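Local coordinates for solute Binding Protein, BlMnBP1 in complex with mannotriose (Bifidobacterium, PDB 6FUV) that probably serves an ABC transporter as an extracellular solute-binding protein that captures beta-manno-oligosaccharides such as mannotriose, at residues A[6-11]-A[110-115]; A[307-312]-A[316-321]; A[334-339]-A[347-352]. All coordinates share one frame; numbering follows the deposited sequence.

Interaction 1 (A[6-11]-A[110-115]); sequences VTYPEI and KEIKLA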
ATOM      1  N   VAL A   6       9.189 -27.717   5.848  1.00 28.46           N
ATOM      2  CA  VAL A   6       9.255 -26.871   7.032  1.00 30.61           C
ATOM      3  C   VAL A   6       8.290 -25.714   6.847  1.00 28.00           C
ATOM      4  O   VAL A   6       8.405 -24.966   5.874  1.00 25.98           O
ATOM      5  CB  VAL A   6      10.679 -26.354   7.266  1.00 27.86           C
ATOM      6  CG1 VAL A   6      10.673 -25.284   8.349  1.00 26.99           C
ATOM      7  CG2 VAL A   6      11.582 -27.510   7.635  1.00 33.15           C
ATOM      8  N   THR A   7       7.335 -25.568   7.763  1.00 27.12           N
ATOM      9  CA  THR A   7       6.381 -24.475   7.650  1.00 22.42           C
ATOM     10  C   THR A   7       6.670 -23.367   8.656  1.00 19.97           C
ATOM     11  O   THR A   7       7.397 -23.550   9.626  1.00 25.25           O
ATOM     12  CB  THR A   7       4.935 -24.965   7.822  1.00 23.64           C
ATOM     13  OG1 THR A   7       4.697 -25.440   9.157  1.00 29.61           O
ATOM     14  CG2 THR A   7       4.609 -26.060   6.848  1.00 24.33           C
ATOM     15  N   TYR A   8       6.086 -22.200   8.412  1.00 25.89           N
ATOM     16  CA  TYR A   8       6.364 -21.024   9.239  1.00 18.65           C
ATOM     17  C   TYR A   8       5.962 -21.213  10.700  1.00 19.64           C
ATOM     18  O   TYR A   8       6.757 -20.868  11.589  1.00 20.19           O
ATOM     19  CB  TYR A   8       5.673 -19.803   8.599  1.00 20.69           C
ATOM     20  CG  TYR A   8       5.762 -18.492   9.324  1.00 20.49           C
ATOM     21  CD1 TYR A   8       5.089 -18.279  10.529  1.00 22.10           C
ATOM     22  CD2 TYR A   8       6.466 -17.436   8.791  1.00 14.82           C
ATOM     23  CE1 TYR A   8       5.176 -17.036  11.177  1.00 15.09           C
ATOM     24  CE2 TYR A   8       6.544 -16.221   9.447  1.00 14.99           C
ATOM     25  CZ  TYR A   8       5.883 -16.032  10.633  1.00 12.91           C
ATOM     26  OH  TYR A   8       6.000 -14.794  11.246  1.00 14.65           O
ATOM     27  N   PRO A   9       4.811 -21.816  11.035  1.00 23.91           N
ATOM     28  CA  PRO A   9       4.511 -22.009  12.467  1.00 30.87           C
ATOM     29  C   PRO A   9       5.514 -22.916  13.132  1.00 29.66           C
ATOM     30  O   PRO A   9       5.732 -22.821  14.339  1.00 27.68           O
ATOM     31  CB  PRO A   9       3.092 -22.613  12.472  1.00 21.59           C
ATOM     32  CG  PRO A   9       2.500 -22.166  11.156  1.00 19.69           C
ATOM     33  CD  PRO A   9       3.679 -22.199  10.177  1.00 24.26           C
ATOM     34  N   GLU A  10       6.146 -23.789  12.373  1.00 21.66           N
ATOM     35  CA  GLU A  10       7.034 -24.760  12.968  1.00 24.66           C
ATOM     36  C   GLU A  10       8.419 -24.207  13.218  1.00 19.11           C
ATOM     37  O   GLU A  10       9.177 -24.849  13.952  1.00 23.78           O
ATOM     38  CB  GLU A  10       7.162 -25.984  12.065  1.00 33.14           C
ATOM     39  CG  GLU A  10       5.858 -26.708  11.718  1.00 22.77           C
ATOM     40  CD  GLU A  10       6.091 -27.856  10.754  1.00 34.79           C
ATOM     41  OE1 GLU A  10       6.650 -27.622   9.648  1.00 30.72           O
ATOM     42  OE2 GLU A  10       5.725 -28.989  11.108  1.00 43.36           O
ATOM     43  N   ILE A  11       8.744 -23.026  12.685  1.00 20.43           N
ATOM     44  CA  ILE A  11      10.101 -22.486  12.757  1.00 13.39           C
ATOM     45  C   ILE A  11      10.387 -21.921  14.142  1.00 13.75           C
ATOM     46  O   ILE A  11       9.771 -20.943  14.570  1.00 15.49           O
ATOM     47  CB  ILE A  11      10.324 -21.404  11.692  1.00 17.58           C
ATOM     48  CG1 ILE A  11      10.559 -22.040  10.325  1.00 17.00           C
ATOM     49  CG2 ILE A  11      11.451 -20.528  12.059  1.00 15.69           C
ATOM     50  CD1 ILE A  11      10.430 -21.050   9.214  1.00 18.67           C
ATOM     51  N   LYS A 110      -2.920 -17.565  13.651  1.00 22.81           N
ATOM     52  CA  LYS A 110      -2.472 -17.466  15.032  1.00 24.89           C
ATOM     53  C   LYS A 110      -1.103 -16.809  15.173  1.00 20.98           C
ATOM     54  O   LYS A 110      -0.702 -16.444  16.286  1.00 19.07           O
ATOM     55  CB  LYS A 110      -2.414 -18.862  15.627  1.00 17.88           C
ATOM     56  CG  LYS A 110      -3.715 -19.617  15.565  1.00 22.91           C
ATOM     57  CD  LYS A 110      -3.441 -21.088  15.624  1.00 22.37           C
ATOM     58  CE  LYS A 110      -4.699 -21.911  15.606  1.00 26.56           C
ATOM     59  NZ  LYS A 110      -4.300 -23.315  16.145  1.00 26.29           N
ATOM     60  N   GLU A 111      -0.382 -16.647  14.070  1.00 16.61           N
ATOM     61  CA  GLU A 111       0.975 -16.129  14.055  1.00 12.85           C
ATOM     62  C   GLU A 111       1.069 -14.717  13.535  1.00 12.59           C
ATOM     63  O   GLU A 111       1.813 -13.940  14.087  1.00 18.03           O
ATOM     64  CB  GLU A 111       1.877 -17.018  13.197  1.00 21.24           C
ATOM     65  CG  GLU A 111       2.102 -18.422  13.729  1.00 18.78           C
ATOM     66  CD  GLU A 111       3.494 -18.578  14.323  1.00 29.02           C
ATOM     67  OE1 GLU A 111       4.405 -19.063  13.634  1.00 34.63           O
ATOM     68  OE2 GLU A 111       3.693 -18.163  15.471  1.00 34.86           O
ATOM     69  N   ILE A 112       0.350 -14.369  12.469  1.00 16.15           N
ATOM     70  CA  ILE A 112       0.461 -13.049  11.864  1.00 14.91           C
ATOM     71  C   ILE A 112      -0.912 -12.428  11.661  1.00 13.62           C
ATOM     72  O   ILE A 112      -1.916 -13.117  11.542  1.00 14.71           O
ATOM     73  CB  ILE A 112       1.237 -13.105  10.505  1.00 15.60           C
ATOM     74  CG1 ILE A 112       0.547 -14.071   9.520  1.00 15.80           C
ATOM     75  CG2 ILE A 112       2.626 -13.528  10.758  1.00 18.26           C
ATOM     76  CD1 ILE A 112       0.973 -13.871   8.067  1.00 12.29           C
ATOM     77  N   LYS A 113      -0.943 -11.113  11.591  1.00 10.37           N
ATOM     78  CA  LYS A 113      -2.076 -10.406  11.022  1.00  8.93           C
ATOM     79  C   LYS A 113      -2.216 -10.679   9.518  1.00 13.48           C
ATOM     80  O   LYS A 113      -1.265 -10.969   8.815  1.00 17.03           O
ATOM     81  CB  LYS A 113      -1.902  -8.910  11.268  1.00 16.84           C
ATOM     82  CG  LYS A 113      -1.871  -8.452  12.753  1.00 13.21           C
ATOM     83  CD  LYS A 113      -1.878  -6.951  12.888  1.00 10.05           C
ATOM     84  CE  LYS A 113      -1.678  -6.458  14.335  1.00 11.10           C
ATOM     85  NZ  LYS A 113      -0.478  -6.997  14.960  1.00 16.16           N
ATOM     86  N   LEU A 114      -3.435 -10.610   9.035  1.00 12.20           N
ATOM     87  CA  LEU A 114      -3.697 -10.608   7.603  1.00 21.36           C
ATOM     88  C   LEU A 114      -3.286 -11.909   6.933  1.00 16.79           C
ATOM     89  O   LEU A 114      -2.870 -11.918   5.787  1.00 18.20           O
ATOM     90  CB  LEU A 114      -3.003  -9.407   6.971  1.00 19.04           C
ATOM     91  CG  LEU A 114      -3.381  -8.045   7.515  1.00 13.59           C
ATOM     92  CD1 LEU A 114      -2.449  -6.949   6.985  1.00 18.63           C
ATOM     93  CD2 LEU A 114      -4.778  -7.743   7.172  1.00 16.04           C
ATOM     94  N   ALA A 115      -3.484 -13.024   7.626  1.00 16.95           N
ATOM     95  CA  ALA A 115      -3.054 -14.308   7.102  1.00 21.79           C
ATOM     96  C   ALA A 115      -3.823 -14.724   5.855  1.00 18.90           C
ATOM     97  O   ALA A 115      -3.330 -15.579   5.123  1.00 20.55           O
ATOM     98  CB  ALA A 115      -3.178 -15.364   8.170  1.00 13.69           C
TER
HETATM   99  O   HOH W   1       4.752 -14.661  13.591  1.00 12.83           O
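Y8 swings CG to the far side from its own N (chi1 177°), while E111 sets CG opposite its carbonyl carbon (chi1 -66°), and these two rotations bring ring and carboxylate together. The contact belongs to the bilobal fold of the solute-binding proteins: a loop ahead of strand 22-28 meets the loop that follows helix 105-108, both lying against helix 315-330. E111 bends at chi2 and reaches the edge of the tyrosine ring, with OE1 near the ring plane and 3.3 Å from Y8 CD1. The two planes stand 75° apart. The same E111 OE1 also touches P9 CA at 3.2 Å, so one oxygen meets both the ring edge and the proline backbone. Its strong partner is K326, which forms a salt bridge with it and also donates to the carbonyl oxygens of Y8 and I11; one lysine of helix 315-330 thus ties both loops to that helix. On the apolar side, I112 CG2 meets the phenol end obliquely, 3.6 Å from Y8 OH, and T329 touches both residues. A water finishes the join: Y8 OH donates a hydrogen bond to it at 2.7 Å, and the water in turn donates to E111 O at 3.1 Å.

Interaction 2 (A[307-312]-A[316-321]); sequences MGINKN and DRQEAA
I309 points its CB at the helix, and A321 receives most of what follows. From CB the chain forks. CG2 lies anti to the backbone N and sits 4.1 Å from A321 CB; CG1, opposite the carbonyl carbon (chi1 -64°), comes equally near that methyl group. Beyond CG1 the chain runs on extended, and CD1 drives furthest in, 3.7 Å from A321 CB and 3.6 Å from A321 C. The same CD1 is 4.0 Å from Q318 O, so the isoleucine tip rests on helix backbone as well as on a side chain, and M322 of the same helix also touches the I309 side chain. Past strand 298-309 the chain turns, and helix 315-330 folds back over the sheet, the opening half of a beta-alpha-beta crossover that leads on to the parallel strand 361-364. In the turn between them, N310 makes an Asx turn: its OD1 accepts N312 N at 2.9 Å, with the donor 66° out of the carbonyl plane. N310 ND2 is held by the carbonyl oxygens of W82 and N79. Q318 extends along the turn from the helix side. Its CG passes 3.9 Å from N310 O, and NE2 gives that oxygen a weak hydrogen bond at 3.5 Å, bent to 139°. The other end of the amide, Q318 OE1, accepts from K3 N, while K3 NZ donates to K311 O.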
ATOM      1  N   MET A 307       5.857 -10.586   1.540  1.00 13.06           N
ATOM      2  CA  MET A 307       7.024 -11.373   1.169  1.00 17.51           C
ATOM      3  C   MET A 307       6.567 -12.737   0.695  1.00  9.63           C
ATOM      4  O   MET A 307       5.866 -13.428   1.420  1.00 12.02           O
ATOM      5  CB  MET A 307       8.004 -11.497   2.331  1.00 12.02           C
ATOM      6  CG  MET A 307       8.874 -10.258   2.513  1.00 18.07           C
ATOM      7  SD  MET A 307       9.635 -10.227   4.114  1.00 18.61           S
ATOM      8  CE  MET A 307       8.190  -9.888   5.134  1.00 16.79           C
ATOM      9  N   GLY A 308       6.931 -13.075  -0.543  1.00 18.08           N
ATOM     10  CA  GLY A 308       6.653 -14.381  -1.128  1.00 19.71           C
ATOM     11  C   GLY A 308       7.937 -15.113  -1.486  1.00 17.36           C
ATOM     12  O   GLY A 308       8.945 -14.499  -1.823  1.00 19.67           O
ATOM     13  N   ILE A 309       7.893 -16.438  -1.430  1.00 18.78           N
ATOM     14  CA  ILE A 309       9.070 -17.282  -1.604  1.00 13.52           C
ATOM     15  C   ILE A 309       8.956 -18.064  -2.909  1.00 15.01           C
ATOM     16  O   ILE A 309       7.912 -18.666  -3.187  1.00 15.95           O
ATOM     17  CB  ILE A 309       9.232 -18.220  -0.401  1.00 15.53           C
ATOM     18  CG1 ILE A 309       9.496 -17.383   0.854  1.00 15.20           C
ATOM     19  CG2 ILE A 309      10.364 -19.220  -0.574  1.00  9.73           C
ATOM     20  CD1 ILE A 309       9.910 -18.181   2.053  1.00 16.26           C
ATOM     21  N   ASN A 310      10.045 -18.095  -3.677  1.00 14.48           N
ATOM     22  CA  ASN A 310      10.133 -18.735  -4.996  1.00 12.47           C
ATOM     23  C   ASN A 310      10.010 -20.253  -4.915  1.00 15.79           C
ATOM     24  O   ASN A 310      10.825 -20.934  -4.299  1.00 11.82           O
ATOM     25  CB  ASN A 310      11.473 -18.341  -5.624  1.00 10.59           C
ATOM     26  CG  ASN A 310      11.596 -18.626  -7.118  1.00 18.25           C
ATOM     27  OD1 ASN A 310      10.720 -19.180  -7.760  1.00 16.06           O
ATOM     28  ND2 ASN A 310      12.711 -18.220  -7.671  1.00 15.76           N
ATOM     29  N   LYS A 311       9.002 -20.792  -5.565  1.00 25.00           N
ATOM     30  CA  LYS A 311       8.957 -22.238  -5.664  1.00 23.13           C
ATOM     31  C   LYS A 311      10.080 -22.815  -6.496  1.00 18.29           C
ATOM     32  O   LYS A 311      10.354 -24.012  -6.361  1.00 19.14           O
ATOM     33  CB  LYS A 311       7.638 -22.724  -6.244  1.00 27.83           C
ATOM     34  CG  LYS A 311       7.272 -22.241  -7.608  1.00 31.82           C
ATOM     35  CD  LYS A 311       5.787 -22.623  -7.873  1.00 35.20           C
ATOM     36  CE  LYS A 311       5.541 -24.144  -7.966  1.00 30.58           C
ATOM     37  NZ  LYS A 311       5.705 -24.651  -9.383  1.00 43.51           N
ATOM     38  N   ASN A 312      10.752 -22.004  -7.319  1.00 17.89           N
ATOM     39  CA  ASN A 312      11.906 -22.508  -8.056  1.00 18.71           C
ATOM     40  C   ASN A 312      13.093 -22.774  -7.148  1.00 21.41           C
ATOM     41  O   ASN A 312      13.915 -23.648  -7.442  1.00 30.84           O
ATOM     42  CB  ASN A 312      12.353 -21.541  -9.146  1.00 18.31           C
ATOM     43  CG  ASN A 312      11.316 -21.350 -10.212  1.00 21.57           C
ATOM     44  OD1 ASN A 312      10.468 -22.189 -10.424  1.00 16.65           O
ATOM     45  ND2 ASN A 312      11.387 -20.216 -10.897  1.00 30.60           N
ATOM     46  N   ASP A 316      17.013 -25.983   0.404  1.00 15.32           N
ATOM     47  CA  ASP A 316      17.731 -25.186   1.398  1.00 17.49           C
ATOM     48  C   ASP A 316      17.366 -23.711   1.326  1.00 15.47           C
ATOM     49  O   ASP A 316      17.252 -23.051   2.349  1.00 16.60           O
ATOM     50  CB  ASP A 316      19.254 -25.305   1.216  1.00 18.31           C
ATOM     51  CG  ASP A 316      19.823 -26.584   1.753  1.00 22.53           C
ATOM     52  OD1 ASP A 316      19.071 -27.409   2.282  1.00 21.54           O
ATOM     53  OD2 ASP A 316      21.037 -26.754   1.591  1.00 30.47           O
ATOM     54  N   ARG A 317      17.252 -23.160   0.132  1.00 20.19           N
ATOM     55  CA  ARG A 317      16.973 -21.735   0.016  1.00 16.89           C
ATOM     56  C   ARG A 317      15.548 -21.418   0.420  1.00 20.22           C
ATOM     57  O   ARG A 317      15.299 -20.364   1.016  1.00 13.61           O
ATOM     58  CB  ARG A 317      17.230 -21.239  -1.402  1.00 19.04           C
ATOM     59  CG  ARG A 317      18.734 -21.278  -1.796  1.00 27.14           C
ATOM     60  CD  ARG A 317      19.000 -20.508  -3.095  1.00 21.64           C
ATOM     61  NE  ARG A 317      20.441 -20.337  -3.247  1.00 24.21           N
ATOM     62  CZ  ARG A 317      21.226 -21.141  -3.951  1.00 27.36           C
ATOM     63  NH1 ARG A 317      20.695 -22.138  -4.622  1.00 26.76           N
ATOM     64  NH2 ARG A 317      22.535 -20.937  -3.989  1.00 20.56           N
ATOM     65  N   GLN A 318      14.599 -22.312   0.095  1.00 13.64           N
ATOM     66  CA  GLN A 318      13.223 -22.106   0.521  1.00 13.31           C
ATOM     67  C   GLN A 318      13.166 -21.987   2.036  1.00 14.28           C
ATOM     68  O   GLN A 318      12.563 -21.064   2.565  1.00 15.74           O
ATOM     69  CB  GLN A 318      12.305 -23.239   0.030  1.00 10.38           C
ATOM     70  CG  GLN A 318      12.043 -23.281  -1.458  1.00 18.70           C
ATOM     71  CD  GLN A 318      10.997 -24.267  -1.834  1.00 18.62           C
ATOM     72  OE1 GLN A 318      10.531 -25.052  -1.005  1.00 21.85           O
ATOM     73  NE2 GLN A 318      10.552 -24.182  -3.060  1.00 17.94           N
ATOM     74  N   GLU A 319      13.784 -22.916   2.754  1.00 20.70           N
ATOM     75  CA  GLU A 319      13.751 -22.895   4.210  1.00 21.80           C
ATOM     76  C   GLU A 319      14.508 -21.695   4.766  1.00 18.85           C
ATOM     77  O   GLU A 319      14.037 -21.048   5.687  1.00 19.09           O
ATOM     78  CB  GLU A 319      14.324 -24.211   4.742  1.00 18.56           C
ATOM     79  CG  GLU A 319      14.641 -24.198   6.201  1.00 26.87           C
ATOM     80  CD  GLU A 319      14.986 -25.552   6.796  1.00 24.15           C
ATOM     81  OE1 GLU A 319      15.273 -26.496   6.034  1.00 19.10           O
ATOM     82  OE2 GLU A 319      14.956 -25.664   8.056  1.00 33.37           O
ATOM     83  N   ALA A 320      15.692 -21.401   4.242  1.00 16.34           N
ATOM     84  CA  ALA A 320      16.399 -20.203   4.678  1.00 15.66           C
ATOM     85  C   ALA A 320      15.544 -18.956   4.469  1.00 21.01           C
ATOM     86  O   ALA A 320      15.504 -18.062   5.321  1.00 21.42           O
ATOM     87  CB  ALA A 320      17.717 -20.085   3.913  1.00 16.22           C
ATOM     88  N   ALA A 321      14.833 -18.886   3.349  1.00 15.27           N
ATOM     89  CA  ALA A 321      14.004 -17.725   3.071  1.00 17.98           C
ATOM     90  C   ALA A 321      12.823 -17.637   4.033  1.00 20.15           C
ATOM     91  O   ALA A 321      12.456 -16.542   4.467  1.00 19.72           O
ATOM     92  CB  ALA A 321      13.515 -17.783   1.620  1.00 12.22           C
TER

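Interaction 3 (A[334-339]-A[347-352]); sequences YSKNEG and DDSYPD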
ATOM      1  N   TYR A 334      11.268  -3.815  11.751  1.00 21.62           N
ATOM      2  CA  TYR A 334      11.113  -3.042  10.524  1.00 14.04           C
ATOM      3  C   TYR A 334       9.817  -2.237  10.506  1.00 13.73           C
ATOM      4  O   TYR A 334       9.807  -1.060  10.147  1.00 18.34           O
ATOM      5  CB  TYR A 334      11.180  -4.010   9.346  1.00 17.81           C
ATOM      6  CG  TYR A 334      10.850  -3.415   7.969  1.00 14.18           C
ATOM      7  CD1 TYR A 334       9.553  -3.204   7.573  1.00 13.37           C
ATOM      8  CD2 TYR A 334      11.852  -3.086   7.072  1.00 12.13           C
ATOM      9  CE1 TYR A 334       9.240  -2.667   6.329  1.00 15.96           C
ATOM     10  CE2 TYR A 334      11.557  -2.535   5.805  1.00 14.87           C
ATOM     11  CZ  TYR A 334      10.247  -2.337   5.436  1.00 18.49           C
ATOM     12  OH  TYR A 334       9.933  -1.844   4.191  1.00 19.86           O
ATOM     13  N   SER A 335       8.717  -2.848  10.898  1.00 17.89           N
ATOM     14  CA  SER A 335       7.456  -2.118  10.980  1.00 14.25           C
ATOM     15  C   SER A 335       7.554  -0.857  11.831  1.00 17.03           C
ATOM     16  O   SER A 335       6.937   0.167  11.522  1.00 17.40           O
ATOM     17  CB  SER A 335       6.399  -3.056  11.508  1.00 13.74           C
ATOM     18  OG  SER A 335       6.644  -3.398  12.820  1.00 23.01           O
ATOM     19  N   LYS A 336       8.368  -0.883  12.850  1.00 16.83           N
ATOM     20  CA  LYS A 336       8.462   0.235  13.779  1.00 17.78           C
ATOM     21  C   LYS A 336       9.310   1.381  13.260  1.00 17.25           C
ATOM     22  O   LYS A 336       9.207   2.496  13.767  1.00 20.25           O
ATOM     23  CB  LYS A 336       9.060  -0.259  15.105  1.00 19.44           C
ATOM     24  CG  LYS A 336       8.251  -1.334  15.796  1.00 23.23           C
ATOM     25  CD  LYS A 336       8.771  -1.692  17.177  1.00 23.63           C
ATOM     26  CE  LYS A 336       7.952  -2.860  17.756  1.00 29.05           C
ATOM     27  NZ  LYS A 336       8.553  -3.524  18.940  1.00 27.46           N
ATOM     28  N   ASN A 337      10.150   1.144  12.272  1.00 22.20           N
ATOM     29  CA  ASN A 337      10.938   2.211  11.676  1.00 16.19           C
ATOM     30  C   ASN A 337      10.386   2.703  10.350  1.00 12.35           C
ATOM     31  O   ASN A 337      10.745   3.787   9.904  1.00 23.66           O
ATOM     32  CB  ASN A 337      12.374   1.732  11.436  1.00 17.87           C
ATOM     33  CG  ASN A 337      13.073   1.288  12.687  1.00 25.10           C
ATOM     34  OD1 ASN A 337      13.042   1.981  13.708  1.00 31.31           O
ATOM     35  ND2 ASN A 337      13.710   0.126  12.625  1.00 17.69           N
ATOM     36  N   GLU A 338       9.541   1.937   9.704  1.00 14.38           N
ATOM     37  CA  GLU A 338       9.011   2.255   8.388  1.00 23.19           C
ATOM     38  C   GLU A 338       7.519   2.607   8.405  1.00 18.55           C
ATOM     39  O   GLU A 338       6.815   2.470   7.396  1.00 15.17           O
ATOM     40  CB  GLU A 338       9.271   1.073   7.470  1.00 14.84           C
ATOM     41  CG  GLU A 338      10.778   0.825   7.310  1.00 19.96           C
ATOM     42  CD  GLU A 338      11.484   2.003   6.668  1.00 20.30           C
ATOM     43  OE1 GLU A 338      10.808   2.654   5.852  1.00 15.67           O
ATOM     44  OE2 GLU A 338      12.688   2.274   7.001  1.00 15.00           O
ATOM     45  N   GLY A 339       7.038   3.109   9.530  1.00 21.18           N
ATOM     46  CA  GLY A 339       5.671   3.569   9.606  1.00 18.49           C
ATOM     47  C   GLY A 339       4.669   2.467   9.515  1.00 14.09           C
ATOM     48  O   GLY A 339       3.621   2.683   8.946  1.00 15.55           O
ATOM     49  N   ASP A 347       0.591  -8.468  18.577  1.00 16.79           N
ATOM     50  CA  ASP A 347       1.324  -7.253  18.888  1.00 14.89           C
ATOM     51  C   ASP A 347       0.362  -6.089  18.654  1.00 17.59           C
ATOM     52  O   ASP A 347      -0.102  -5.849  17.531  1.00 16.28           O
ATOM     53  CB  ASP A 347       2.566  -7.139  18.007  1.00 16.80           C
ATOM     54  CG  ASP A 347       3.458  -5.955  18.399  1.00 17.25           C
ATOM     55  OD1 ASP A 347       2.922  -5.018  19.001  1.00 19.29           O
ATOM     56  OD2 ASP A 347       4.675  -6.000  18.129  1.00 19.47           O
ATOM     57  N   ASP A 348       0.012  -5.392  19.729  1.00 21.30           N
ATOM     58  CA  ASP A 348      -0.934  -4.283  19.688  1.00 16.03           C
ATOM     59  C   ASP A 348      -0.259  -2.932  19.566  1.00 11.46           C
ATOM     60  O   ASP A 348      -0.937  -1.940  19.429  1.00 16.73           O
ATOM     61  CB  ASP A 348      -1.794  -4.326  20.947  1.00 15.67           C
ATOM     62  CG  ASP A 348      -2.677  -5.587  21.017  1.00 20.75           C
ATOM     63  OD1 ASP A 348      -3.271  -5.950  19.998  1.00 16.63           O
ATOM     64  OD2 ASP A 348      -2.790  -6.208  22.096  1.00 19.30           O
ATOM     65  N   SER A 349       1.061  -2.879  19.539  1.00 17.35           N
ATOM     66  CA  SER A 349       1.775  -1.622  19.420  1.00 13.93           C
ATOM     67  C   SER A 349       1.541  -0.970  18.049  1.00 19.73           C
ATOM     68  O   SER A 349       1.104  -1.596  17.066  1.00 13.24           O
ATOM     69  CB  SER A 349       3.276  -1.820  19.651  1.00 21.88           C
ATOM     70  OG  SER A 349       3.934  -2.482  18.614  1.00 19.07           O
ATOM     71  N   TYR A 350       1.901   0.311  17.977  1.00 16.20           N
ATOM     72  CA  TYR A 350       1.797   1.086  16.748  1.00 24.62           C
ATOM     73  C   TYR A 350       2.749   2.264  16.851  1.00 21.25           C
ATOM     74  O   TYR A 350       2.964   2.781  17.946  1.00 23.28           O
ATOM     75  CB  TYR A 350       0.365   1.590  16.521  1.00 24.27           C
ATOM     76  CG  TYR A 350      -0.168   2.408  17.675  1.00 38.47           C
ATOM     77  CD1 TYR A 350       0.119   3.763  17.777  1.00 41.43           C
ATOM     78  CD2 TYR A 350      -0.947   1.828  18.678  1.00 36.28           C
ATOM     79  CE1 TYR A 350      -0.344   4.530  18.850  1.00 44.03           C
ATOM     80  CE2 TYR A 350      -1.422   2.592  19.758  1.00 43.80           C
ATOM     81  CZ  TYR A 350      -1.120   3.943  19.825  1.00 49.53           C
ATOM     82  OH  TYR A 350      -1.576   4.722  20.867  1.00 48.60           O
ATOM     83  N   PRO A 351       3.353   2.686  15.757  1.00 22.30           N
ATOM     84  CA  PRO A 351       4.315   3.791  15.842  1.00 31.10           C
ATOM     85  C   PRO A 351       3.599   5.111  16.051  1.00 26.05           C
ATOM     86  O   PRO A 351       2.388   5.225  15.905  1.00 24.44           O
ATOM     87  CB  PRO A 351       5.035   3.747  14.484  1.00 25.51           C
ATOM     88  CG  PRO A 351       3.994   3.176  13.569  1.00 19.03           C
ATOM     89  CD  PRO A 351       3.225   2.158  14.391  1.00 22.26           C
ATOM     90  N   ASP A 352       4.383   6.135  16.376  1.00 23.24           N
ATOM     91  CA  ASP A 352       3.843   7.479  16.517  1.00 26.06           C
ATOM     92  C   ASP A 352       3.247   8.000  15.225  1.00 20.39           C
ATOM     93  O   ASP A 352       2.651   9.076  15.224  1.00 18.39           O
ATOM     94  CB  ASP A 352       4.944   8.432  16.999  1.00 29.23           C
ATOM     95  CG  ASP A 352       6.000   8.671  15.962  1.00 37.92           C
ATOM     96  OD1 ASP A 352       6.473   7.691  15.339  1.00 41.60           O
ATOM     97  OD2 ASP A 352       6.346   9.859  15.735  1.00 53.38           O
TER
HETATM   98  O   HOH W   2       7.107  -5.185  19.970  1.00 24.82           O
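P351 and G339 make the close half of this contact: the proline ring leans on the backbone just past the short helix, with P351 CG 4.2 Å from G339 C. Beside it, P351 CB lies 4.4 Å from K336 O, near the closest approach of the two backbones. G339 is buried and turns the chain with a positive phi of 68°, a shape that suits glycine. The looser half begins with K336, an exposed residue whose chain runs extended from CG outward. Its CE passes 4.1 Å from S349 OG, a glancing touch with no direct hydrogen bond between the two residues. The loop that K336 skirts is on its way to strand 361-364 of the larger sheet in this solute-binding protein fold, and it stiffens itself with an Asx turn. D347 OD1 accepts S349 N at 2.9 Å, nearly along the C-O axis, and also S349 OG at 2.8 Å, on the syn side and 29° out of the carboxylate plane. For that second bond the serine holds OG between its backbone N and carbonyl carbon (chi1 72°). D347 and S349 both touch P342. On the solvent side the opposite charges stay apart, with K336 NZ 4.7 Å from D347 OD2. A water lies between them, but its separation from the lysine nitrogen is too short to trust. A triethylene glycol, probably from the crystallisation liquor, comes within about 3 Å of the K336 side chain at the nearest atoms.

Helix 315-330 supplies one side of interaction 2 and backs both loops of interaction 1; with centres about 15 Å apart, the two touch where V6 CG2 packs 3.9 Å from E319 OE2. Interaction 3 joins the first by a probable hydrogen bond, K113 NZ to D347 O at 2.8 Å, across about 19 Å between centres. K110 and E111 of interaction 1 and D347 of interaction 3 line one pocket, filled by a glycol chain probably from the crystallisation liquor. Interactions 2 and 3 do not meet; their nearest atoms are about 7 Å apart. Toward the sugar, G339 of interaction 3 lies about 10 Å from a bound mannose unit at the nearest atoms, so that contact flanks the mannotriose site without lining it.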